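Local coordinates for protein 2,3-dihydroxybenzoate-AMP ligase (Thermobifida fusca, PDB 6E97) that belongs to the ANL superfamily of AMP-binding enzymes, pairing a large AMP-binding region with a smaller C-terminal domain, at residues Q337-A342 against T420-R425; C121-A126 against G400-E405; A289-D294 against D474-E479; A234-V239 against I281-P286. All coordinates share one frame; numbering follows the deposited sequence.

Contact 1: residues Q337-A342 against T420-R425. With J2J (5'-O-[(S)-[(2,3-dihydroxybenzene-1-carbonyl)oxy](hydroxy)phosphoryl]adenosine), chain C.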
# COMPACT_ATOMS: atom_id res chain seq x y z
N GLN A 337 -7.92 -13.75 5.53
CA GLN A 337 -8.32 -12.35 5.45
C GLN A 337 -7.30 -11.50 6.18
O GLN A 337 -6.78 -11.89 7.23
CB GLN A 337 -9.73 -12.13 6.02
CG GLN A 337 -10.78 -13.03 5.39
CD GLN A 337 -12.15 -12.38 5.29
OE1 GLN A 337 -12.27 -11.17 5.04
NE2 GLN A 337 -13.20 -13.18 5.46
N VAL A 338 -7.01 -10.34 5.61
CA VAL A 338 -5.97 -9.46 6.12
C VAL A 338 -6.55 -8.05 6.14
O VAL A 338 -6.85 -7.49 5.08
CB VAL A 338 -4.69 -9.52 5.28
CG1 VAL A 338 -3.57 -8.77 5.96
CG2 VAL A 338 -4.30 -10.97 5.05
N PHE A 339 -6.70 -7.49 7.34
CA PHE A 339 -7.20 -6.14 7.56
C PHE A 339 -6.03 -5.37 8.16
O PHE A 339 -5.74 -5.51 9.35
CB PHE A 339 -8.44 -6.17 8.46
CG PHE A 339 -8.78 -4.84 9.12
CD1 PHE A 339 -8.73 -3.65 8.41
CD2 PHE A 339 -9.22 -4.81 10.44
CE1 PHE A 339 -9.05 -2.45 9.02
CE2 PHE A 339 -9.54 -3.61 11.05
CZ PHE A 339 -9.47 -2.43 10.33
N GLY A 340 -5.36 -4.56 7.35
CA GLY A 340 -4.19 -3.83 7.79
C GLY A 340 -4.26 -2.38 7.36
O GLY A 340 -5.22 -1.94 6.72
N MET A 341 -3.21 -1.64 7.72
CA MET A 341 -3.13 -0.25 7.29
C MET A 341 -1.68 0.18 7.26
O MET A 341 -0.85 -0.31 8.03
CB MET A 341 -3.95 0.65 8.22
CG MET A 341 -3.58 0.49 9.69
SD MET A 341 -4.93 0.95 10.80
CE MET A 341 -5.94 -0.53 10.69
N ALA A 342 -1.37 1.11 6.35
CA ALA A 342 -0.01 1.61 6.21
C ALA A 342 0.50 2.27 7.48
O ALA A 342 1.71 2.34 7.69
CB ALA A 342 0.06 2.59 5.03
N THR A 420 -8.07 5.05 13.52
CA THR A 420 -8.03 4.40 12.21
C THR A 420 -9.11 4.94 11.27
O THR A 420 -8.94 4.89 10.04
CB THR A 420 -8.20 2.89 12.33
OG1 THR A 420 -9.53 2.58 12.74
CG2 THR A 420 -7.19 2.28 13.32
N GLY A 421 -10.22 5.43 11.81
CA GLY A 421 -11.35 5.80 10.99
C GLY A 421 -12.23 4.64 10.56
O GLY A 421 -13.14 4.83 9.74
N ASP A 422 -11.99 3.46 11.10
CA ASP A 422 -12.77 2.28 10.77
C ASP A 422 -13.81 2.02 11.84
O ASP A 422 -13.60 2.32 13.02
CB ASP A 422 -11.86 1.06 10.61
CG ASP A 422 -10.96 1.18 9.40
OD1 ASP A 422 -11.49 1.52 8.32
OD2 ASP A 422 -9.74 0.97 9.54
N LEU A 423 -14.95 1.48 11.41
CA LEU A 423 -15.98 0.99 12.31
C LEU A 423 -15.89 -0.53 12.32
O LEU A 423 -16.01 -1.17 11.26
CB LEU A 423 -17.36 1.47 11.89
CG LEU A 423 -17.59 2.97 11.73
CD1 LEU A 423 -19.02 3.23 11.27
CD2 LEU A 423 -17.30 3.72 13.02
N VAL A 424 -15.66 -1.10 13.51
CA VAL A 424 -15.44 -2.52 13.69
C VAL A 424 -16.13 -2.99 14.96
O VAL A 424 -16.48 -2.19 15.83
CB VAL A 424 -13.93 -2.89 13.78
CG1 VAL A 424 -13.13 -2.17 12.70
CG2 VAL A 424 -13.39 -2.57 15.16
N ARG A 425 -16.30 -4.31 15.05
CA ARG A 425 -16.72 -4.99 16.27
C ARG A 425 -15.77 -6.14 16.53
O ARG A 425 -15.11 -6.65 15.61
CB ARG A 425 -18.17 -5.50 16.17
CG ARG A 425 -18.43 -6.46 15.02
CD ARG A 425 -19.86 -7.01 15.03
NE ARG A 425 -20.13 -7.88 13.88
CZ ARG A 425 -19.96 -9.19 13.87
NH1 ARG A 425 -19.50 -9.82 14.95
NH2 ARG A 425 -20.23 -9.89 12.78
C2 J2J C . -12.09 -3.95 5.18
N3 J2J C . -11.33 -2.86 5.07
C4 J2J C . -9.98 -2.95 4.98
C6 J2J C . -10.24 -5.42 5.13
C8 J2J C . -7.81 -2.71 4.81
C9 J2J C . -2.50 -5.58 5.02
C12 J2J C . -3.79 -5.54 4.48
C15 J2J C . -4.35 -4.37 3.97
C18 J2J C . -3.64 -3.16 3.99
C21 J2J C . -4.24 -1.89 3.45
C3 J2J C . -2.28 -3.15 4.56
C5 J2J C . -9.34 -4.26 5.01
N1 J2J C . -11.57 -5.19 5.22
N6 J2J C . -9.75 -6.68 5.17
O3 J2J C . -1.57 -2.00 4.59
O6 J2J C . -0.47 -4.46 5.61
C1' J2J C . -9.20 -0.61 4.77
C2' J2J C . -9.48 0.04 6.12
C3' J2J C . -8.07 0.43 6.55
C4' J2J C . -7.49 0.93 5.24
C5' J2J C . -5.99 1.00 5.14
C61 J2J C . -1.73 -4.42 5.08
N7 J2J C . -8.01 -4.06 4.91
N9 J2J C . -8.99 -2.06 4.86
O17 J2J C . -5.25 -1.97 2.79
O1P J2J C . -3.33 2.07 4.03
O2' J2J C . -10.28 1.19 5.87
O2P J2J C . -3.58 -0.60 3.74
O3' J2J C . -8.02 1.37 7.60
O3P J2J C . -4.09 0.96 1.84
O4' J2J C . -8.02 -0.01 4.26
O5' J2J C . -5.57 1.16 3.79
P J2J C . -4.06 0.92 3.35
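F339 and M341 face T420, D422 and V424 across the nucleotide pocket of an ANL-superfamily AMP-binding fold, where strand 334-341 of the nine-stranded mixed sheet meets strand 418-426 of the four-stranded antiparallel sheet. The strand segments stand 10.2 Å apart, too far for backbone pairing, and J2J fills much of the cleft. Packing is tight on the pocket side. The F339 ring, with CG anti to its backbone N (chi1 161°), brings CZ to 3.5 Å from D422 OD2, which lies in the ring plane at the edge; ring and carboxylate are turned 71° apart. M341 bends at its sulfur, and SD packs 3.6 Å from T420 CG2. T420 OG1, bonded to L390 O, also accepts from D422 N in an ST turn. The solvent side is looser: L423 and R425, alternate residues of strand 418-426, are partly exposed and take no part; R425 forms a salt bridge with E435. V424 CG1 is a looser neighbour of the ring, 4.2 Å from F339 CE2. On the adenine, N6 donates to V338 O at 3.0 Å. The D422 carboxylate takes both ribose hydroxyls, one per oxygen: OD1 accepts from O2' at 2.8 Å and OD2 from O3' at 2.6 Å.

Contact 2: residues C121-A126 against G400-E405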
# COMPACT_ATOMS: atom_id res chain seq x y z
N CYS A 121 7.68 14.35 -3.62
CA CYS A 121 9.00 14.93 -3.82
C CYS A 121 9.18 16.19 -2.98
O CYS A 121 10.20 16.36 -2.31
CB CYS A 121 9.22 15.23 -5.31
SG CYS A 121 9.38 13.75 -6.36
N THR A 122 8.19 17.09 -3.01
CA THR A 122 8.37 18.35 -2.29
C THR A 122 8.32 18.14 -0.78
O THR A 122 9.14 18.72 -0.05
CB THR A 122 7.32 19.36 -2.74
OG1 THR A 122 6.01 18.85 -2.45
CG2 THR A 122 7.43 19.63 -4.22
N THR A 123 7.40 17.31 -0.29
CA THR A 123 7.28 17.11 1.15
C THR A 123 8.50 16.40 1.72
O THR A 123 9.02 16.79 2.77
CB THR A 123 6.01 16.33 1.48
OG1 THR A 123 4.87 17.07 1.02
CG2 THR A 123 5.90 16.10 2.98
N ALA A 124 8.96 15.34 1.05
CA ALA A 124 10.11 14.57 1.50
C ALA A 124 11.44 15.21 1.11
O ALA A 124 12.49 14.69 1.49
CB ALA A 124 10.05 13.15 0.94
N GLN A 125 11.41 16.31 0.35
CA GLN A 125 12.62 16.95 -0.16
C GLN A 125 13.53 15.91 -0.81
O GLN A 125 14.72 15.78 -0.48
CB GLN A 125 13.34 17.71 0.95
CG GLN A 125 12.52 18.80 1.59
CD GLN A 125 13.19 19.36 2.82
OE1 GLN A 125 13.87 20.37 2.75
NE2 GLN A 125 13.01 18.69 3.95
N ALA A 126 12.95 15.15 -1.73
CA ALA A 126 13.64 14.01 -2.34
C ALA A 126 14.79 14.47 -3.23
O ALA A 126 14.66 15.42 -4.00
CB ALA A 126 12.64 13.18 -3.15
N GLY A 400 2.71 9.42 14.83
CA GLY A 400 2.42 10.65 14.12
C GLY A 400 2.82 10.53 12.67
O GLY A 400 3.69 9.73 12.31
N TYR A 401 2.18 11.36 11.84
CA TYR A 401 2.56 11.47 10.44
C TYR A 401 3.77 12.38 10.29
O TYR A 401 4.09 13.18 11.17
CB TYR A 401 1.41 12.00 9.59
CG TYR A 401 0.23 11.07 9.50
CD1 TYR A 401 0.25 9.99 8.63
CD2 TYR A 401 -0.89 11.26 10.29
CE1 TYR A 401 -0.84 9.12 8.55
CE2 TYR A 401 -1.97 10.41 10.22
CZ TYR A 401 -1.94 9.35 9.35
OH TYR A 401 -3.03 8.51 9.28
N TYR A 402 4.43 12.26 9.14
CA TYR A 402 5.63 13.03 8.86
C TYR A 402 5.28 14.48 8.56
O TYR A 402 4.51 14.77 7.64
CB TYR A 402 6.38 12.40 7.69
CG TYR A 402 7.64 13.12 7.28
CD1 TYR A 402 8.77 13.10 8.08
CD2 TYR A 402 7.71 13.80 6.07
CE1 TYR A 402 9.93 13.75 7.69
CE2 TYR A 402 8.87 14.46 5.67
CZ TYR A 402 9.97 14.43 6.49
OH TYR A 402 11.12 15.09 6.11
N ARG A 403 5.84 15.40 9.35
CA ARG A 403 5.67 16.84 9.15
C ARG A 403 4.19 17.21 8.98
O ARG A 403 3.81 17.93 8.05
CB ARG A 403 6.50 17.32 7.96
CG ARG A 403 7.96 16.90 8.01
CD ARG A 403 8.75 17.48 6.85
NE ARG A 403 9.41 18.74 7.20
CZ ARG A 403 10.68 18.83 7.60
NH1 ARG A 403 11.43 17.74 7.71
NH2 ARG A 403 11.20 20.01 7.90
N ALA A 404 3.36 16.72 9.90
CA ALA A 404 1.92 16.96 9.84
C ALA A 404 1.39 17.22 11.26
O ALA A 404 0.60 16.47 11.81
CB ALA A 404 1.20 15.79 9.19
N GLU A 405 1.84 18.31 11.88
CA GLU A 405 1.55 18.49 13.29
C GLU A 405 0.09 18.89 13.52
O GLU A 405 -0.56 18.39 14.45
CB GLU A 405 2.52 19.49 13.91
CG GLU A 405 3.97 19.00 13.88
CD GLU A 405 4.08 17.47 14.09
OE1 GLU A 405 3.51 16.94 15.08
OE2 GLU A 405 4.73 16.80 13.24
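T123, A124 and Q125 pack against Y402 and R403 in a partly buried van der Waals contact, joining the C-terminal end of helix 114-124 to the loop that leads into helix 405-411. Both segments also touch strand 205-209, an outermost strand of the seven-stranded mixed sheet: T123 and Y402 each meet L205, and Y402 also P207. The Y402 ring comes in edge first. Its CE2 lies 3.7 Å from T123 O, which sits in the ring plane, while A124 CA approaches the same atom obliquely at 4.4 Å. With CG anti to the backbone N (chi1 179°), the ring reaches out toward the helix end. R403 then folds back over it: R403 CG stands 3.4 Å above the ring plane, over the ring centre, and the bend at chi3 returns the guanidinium so that NH1 donates to Y402 OH at 3.1 Å, tilted 21° from the guanidinium plane. The CH-pi contact and this bond hold ring and guanidinium together as one unit against the helix end. Toward solvent the fit is slacker. Q125 NE2 hangs over one guanidinium face, 4.2 Å from R403 NH1, the two side chains crossing nearly at right angles. A124 O accepts from R80 NE of strand 80-83. The helix end itself is a Schellman motif: Q125 takes positive phi as the C-prime residue, A126 N reaches C121 O at 3.1 Å, and Q125 N makes a weak bond to T122 O.

Contact 3: residues A289-D294 against D474-E479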
# COMPACT_ATOMS: atom_id res chain seq x y z
N ALA A 289 -9.95 -11.11 -6.31
CA ALA A 289 -10.39 -12.41 -5.82
C ALA A 289 -11.65 -12.87 -6.54
O ALA A 289 -11.76 -14.02 -6.96
CB ALA A 289 -10.62 -12.35 -4.31
N LEU A 290 -12.62 -11.96 -6.69
CA LEU A 290 -13.87 -12.31 -7.36
C LEU A 290 -13.63 -12.64 -8.83
O LEU A 290 -14.22 -13.59 -9.37
CB LEU A 290 -14.87 -11.17 -7.23
CG LEU A 290 -15.37 -10.91 -5.81
CD1 LEU A 290 -16.23 -9.67 -5.79
CD2 LEU A 290 -16.13 -12.12 -5.28
N GLN A 291 -12.74 -11.89 -9.50
CA GLN A 291 -12.42 -12.22 -10.89
C GLN A 291 -11.83 -13.62 -11.00
O GLN A 291 -12.21 -14.40 -11.89
CB GLN A 291 -11.45 -11.20 -11.46
CG GLN A 291 -12.02 -9.82 -11.53
CD GLN A 291 -11.11 -8.90 -12.29
OE1 GLN A 291 -10.29 -9.36 -13.09
NE2 GLN A 291 -11.24 -7.60 -12.05
N TRP A 292 -10.89 -13.96 -10.11
CA TRP A 292 -10.27 -15.29 -10.14
C TRP A 292 -11.29 -16.38 -9.88
O TRP A 292 -11.32 -17.42 -10.56
CB TRP A 292 -9.14 -15.37 -9.11
CG TRP A 292 -7.93 -14.53 -9.42
CD1 TRP A 292 -7.80 -13.59 -10.40
CD2 TRP A 292 -6.68 -14.57 -8.73
NE1 TRP A 292 -6.54 -13.05 -10.36
CE2 TRP A 292 -5.84 -13.64 -9.35
CE3 TRP A 292 -6.19 -15.31 -7.65
CZ2 TRP A 292 -4.53 -13.41 -8.92
CZ3 TRP A 292 -4.90 -15.09 -7.23
CH2 TRP A 292 -4.08 -14.16 -7.86
N LEU A 293 -12.15 -16.17 -8.87
CA LEU A 293 -13.17 -17.15 -8.54
C LEU A 293 -14.11 -17.39 -9.71
O LEU A 293 -14.42 -18.53 -10.04
CB LEU A 293 -13.95 -16.70 -7.31
CG LEU A 293 -13.21 -16.72 -5.97
CD1 LEU A 293 -14.00 -15.92 -4.95
CD2 LEU A 293 -13.01 -18.15 -5.50
N ASP A 294 -14.60 -16.31 -10.32
CA ASP A 294 -15.51 -16.44 -11.45
C ASP A 294 -14.82 -17.10 -12.64
O ASP A 294 -15.44 -17.90 -13.36
CB ASP A 294 -16.03 -15.06 -11.86
CG ASP A 294 -16.98 -14.47 -10.85
OD1 ASP A 294 -17.60 -15.23 -10.08
OD2 ASP A 294 -17.12 -13.23 -10.82
N ASP A 474 -21.13 -0.91 -5.00
CA ASP A 474 -20.78 -1.74 -6.14
C ASP A 474 -20.50 -3.15 -5.65
O ASP A 474 -19.78 -3.32 -4.65
CB ASP A 474 -19.57 -1.18 -6.88
CG ASP A 474 -19.36 -1.85 -8.21
OD1 ASP A 474 -18.91 -3.02 -8.23
OD2 ASP A 474 -19.67 -1.22 -9.24
N PRO A 475 -21.03 -4.18 -6.32
CA PRO A 475 -20.86 -5.55 -5.80
C PRO A 475 -19.43 -6.07 -5.91
O PRO A 475 -19.05 -6.94 -5.12
CB PRO A 475 -21.83 -6.37 -6.65
CG PRO A 475 -21.92 -5.61 -7.94
CD PRO A 475 -21.81 -4.15 -7.57
N TYR A 476 -18.64 -5.58 -6.86
CA TYR A 476 -17.26 -6.01 -7.00
C TYR A 476 -16.30 -5.14 -6.19
O TYR A 476 -15.46 -5.66 -5.45
CB TYR A 476 -16.86 -6.01 -8.47
CG TYR A 476 -17.06 -7.32 -9.19
CD1 TYR A 476 -18.33 -7.73 -9.59
CD2 TYR A 476 -15.98 -8.16 -9.48
CE1 TYR A 476 -18.52 -8.93 -10.25
CE2 TYR A 476 -16.16 -9.35 -10.14
CZ TYR A 476 -17.44 -9.74 -10.52
OH TYR A 476 -17.63 -10.94 -11.18
N LEU A 477 -16.40 -3.82 -6.35
CA LEU A 477 -15.46 -2.86 -5.81
C LEU A 477 -15.88 -2.30 -4.45
O LEU A 477 -15.12 -1.54 -3.85
CB LEU A 477 -15.29 -1.69 -6.79
CG LEU A 477 -14.99 -2.05 -8.24
CD1 LEU A 477 -15.14 -0.83 -9.14
CD2 LEU A 477 -13.58 -2.61 -8.32
N GLY A 478 -17.07 -2.64 -3.97
CA GLY A 478 -17.58 -2.03 -2.77
C GLY A 478 -18.14 -0.65 -3.05
O GLY A 478 -19.31 -0.37 -2.77
N GLU A 479 -17.31 0.22 -3.61
CA GLU A 479 -17.74 1.55 -4.03
C GLU A 479 -17.07 1.94 -5.33
O GLU A 479 -15.88 1.67 -5.53
CB GLU A 479 -17.41 2.61 -2.97
CG GLU A 479 -17.81 2.24 -1.57
CD GLU A 479 -17.28 3.24 -0.56
OE1 GLU A 479 -17.87 4.33 -0.44
OE2 GLU A 479 -16.27 2.93 0.11
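The Y476 ring carries L290 on one face, with CD1 about 4.0 Å above the plane and offset toward the rim, while D294 OD2 and Q291 N lie at its edge, near the ring plane. L290 CG stands anti to its carbonyl carbon (chi1 -67°), and an extended chi2 of 174° then carries CD1 over the ring face. L290 CB also closes on Y476 CE2 at 3.7 Å, so the ring lies along one turn of the helix from residue 290 to 294. At the far end Y476 OH donates to D294 OD2; the modelled separation of 2.4 Å is very short and its exact value is doubtful. Carboxylate and ring planes stand 63° apart. The other oxygen, D294 OD1, forms a salt bridge with R326, which would be expected to favour a charged carboxylate. Y476 projects from a tight turn that D474 stabilises. D474 OD1 accepts twice: from Y476 N at 2.9 Å through its anti lone pair, closing an Asx turn, and from L477 N at 3.2 Å, which comes from above the carboxylate plane. Backbone bonding between D474 N and G478 O, at 2.9 Å, completes this hairpin joining strands 464-474 and 478-487. The contact is a surface bridge between the AMP-binding region and the C-terminal domain, two parts that in ANL enzymes are known to change their relative orientation. Its helix, 286-297, directly follows strand 281-284 and turns W292 back onto that strand and onto helix 267-277; L293 leans on helix 327-331, and on the C-terminal side L477 touches R444 of strand 442-444.

Contact 4: residues A234-V239 against I281-P286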
# COMPACT_ATOMS: atom_id res chain seq x y z
N ALA A 234 3.56 -11.73 -6.20
CA ALA A 234 3.20 -10.33 -6.03
C ALA A 234 2.21 -9.97 -7.12
O ALA A 234 2.58 -9.57 -8.23
CB ALA A 234 4.43 -9.43 -6.07
N ALA A 235 0.92 -10.11 -6.80
CA ALA A 235 -0.16 -9.78 -7.73
C ALA A 235 -0.58 -8.32 -7.63
O ALA A 235 -1.08 -7.75 -8.60
CB ALA A 235 -1.37 -10.69 -7.47
N LEU A 236 -0.38 -7.69 -6.47
CA LEU A 236 -0.64 -6.29 -6.20
C LEU A 236 0.63 -5.48 -6.41
O LEU A 236 1.73 -6.04 -6.40
CB LEU A 236 -1.14 -6.11 -4.76
CG LEU A 236 -2.43 -6.85 -4.41
CD1 LEU A 236 -2.75 -6.74 -2.91
CD2 LEU A 236 -3.58 -6.31 -5.24
N PRO A 237 0.52 -4.15 -6.59
CA PRO A 237 1.74 -3.32 -6.68
C PRO A 237 2.63 -3.55 -5.47
O PRO A 237 2.21 -3.33 -4.33
CB PRO A 237 1.21 -1.89 -6.73
CG PRO A 237 -0.19 -2.01 -7.19
CD PRO A 237 -0.70 -3.32 -6.66
N ALA A 238 3.88 -3.97 -5.73
CA ALA A 238 4.65 -4.66 -4.70
C ALA A 238 5.03 -3.75 -3.54
O ALA A 238 5.28 -4.24 -2.44
CB ALA A 238 5.91 -5.26 -5.32
N VAL A 239 5.09 -2.43 -3.76
CA VAL A 239 5.49 -1.50 -2.71
C VAL A 239 4.34 -1.08 -1.81
O VAL A 239 4.56 -0.37 -0.82
CB VAL A 239 6.14 -0.23 -3.31
CG1 VAL A 239 7.40 -0.58 -4.07
CG2 VAL A 239 5.15 0.51 -4.22
N ILE A 281 1.60 -18.92 -2.14
CA ILE A 281 0.81 -17.91 -1.43
C ILE A 281 0.79 -16.65 -2.28
O ILE A 281 1.78 -16.32 -2.94
CB ILE A 281 1.38 -17.64 -0.01
CG1 ILE A 281 0.66 -16.45 0.64
CG2 ILE A 281 2.89 -17.43 -0.05
CD1 ILE A 281 0.96 -16.30 2.13
N THR A 282 -0.34 -15.95 -2.27
CA THR A 282 -0.43 -14.65 -2.93
C THR A 282 -1.42 -13.78 -2.17
O THR A 282 -2.17 -14.26 -1.32
CB THR A 282 -0.81 -14.78 -4.41
OG1 THR A 282 -0.72 -13.49 -5.05
CG2 THR A 282 -2.22 -15.31 -4.57
N ALA A 283 -1.41 -12.49 -2.49
CA ALA A 283 -2.26 -11.50 -1.83
C ALA A 283 -3.01 -10.69 -2.89
O ALA A 283 -2.39 -10.22 -3.85
CB ALA A 283 -1.45 -10.56 -0.94
N VAL A 284 -4.32 -10.52 -2.71
CA VAL A 284 -5.15 -9.79 -3.67
C VAL A 284 -6.18 -8.96 -2.91
O VAL A 284 -6.41 -9.15 -1.71
CB VAL A 284 -5.85 -10.72 -4.69
CG1 VAL A 284 -4.81 -11.57 -5.42
CG2 VAL A 284 -6.90 -11.60 -4.01
N VAL A 285 -6.79 -8.02 -3.63
CA VAL A 285 -7.93 -7.25 -3.13
C VAL A 285 -9.21 -7.97 -3.55
O VAL A 285 -9.17 -8.83 -4.44
CB VAL A 285 -7.90 -5.80 -3.64
CG1 VAL A 285 -6.79 -5.01 -2.97
CG2 VAL A 285 -7.76 -5.76 -5.16
N PRO A 286 -10.35 -7.68 -2.94
CA PRO A 286 -11.56 -8.49 -3.19
C PRO A 286 -11.98 -8.51 -4.65
O PRO A 286 -12.36 -9.58 -5.15
CB PRO A 286 -12.61 -7.82 -2.30
CG PRO A 286 -11.80 -7.33 -1.13
CD PRO A 286 -10.52 -6.81 -1.76
O HOH W 1 0.31 -9.53 -4.07
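L236 sets its branched end against the backbone of strand 281-284, its atoms meeting A283 and V284. Its CG sits 3.4 Å from A283 O and its CD1 4.0 Å from V284 CA. A chi1 of -60° sets CG anti to the carbonyl carbon; chi2 near 173° then splits the branches, CD2 meeting V285 CG1 at 4.1 Å. A235, one residue earlier, also directs its methyl at the strand: CB lies 3.8 Å from both T282 OG1 and A283 O, which sit on the same side of it, and touches V284 CG1. The T282 hydroxyl is itself bonded to L233 O. Strands 231-234 and 281-284 run parallel as neighbours in the large mixed sheet of the AMP-binding region, and here the 234-239 segment leaves the sheet toward helix 241-245. Past the last residue of strand 231-234, a water bridges the two segments, accepting from L236 N at 3.1 Å and donating to A283 O at 2.8 Å. F242 and P243 of helix 241-245 and I288 of helix 286-297 also pack on L236. The V285 side chain lies about 7 Å from J2J. V285 N is buried without a polar partner.

How the contacts relate
From the N terminus, contact 2 opens first, at 121-126 on the seven-stranded sheet's side of the fold. Contact 4 opens at 234-239 and closes at 281-286, wholly within the span of contact 2, joining the loop after strand 231-234 to the neighbouring strand 281-284 of the nine-stranded sheet. Helix 286-297 follows at once and opens contact 3 at 289-294; W292 and A289 pack on V284 and link contacts 3 and 4 directly. Contact 1 opens at 337-342 on the same large sheet. The chain then closes contact 2 at 400-405, contact 1 at 420-425 in the antiparallel sheet, and contact 3 at 474-479 in the C-terminal domain. Contact 1 thus lies within contact 3, and contact 2 crosses both.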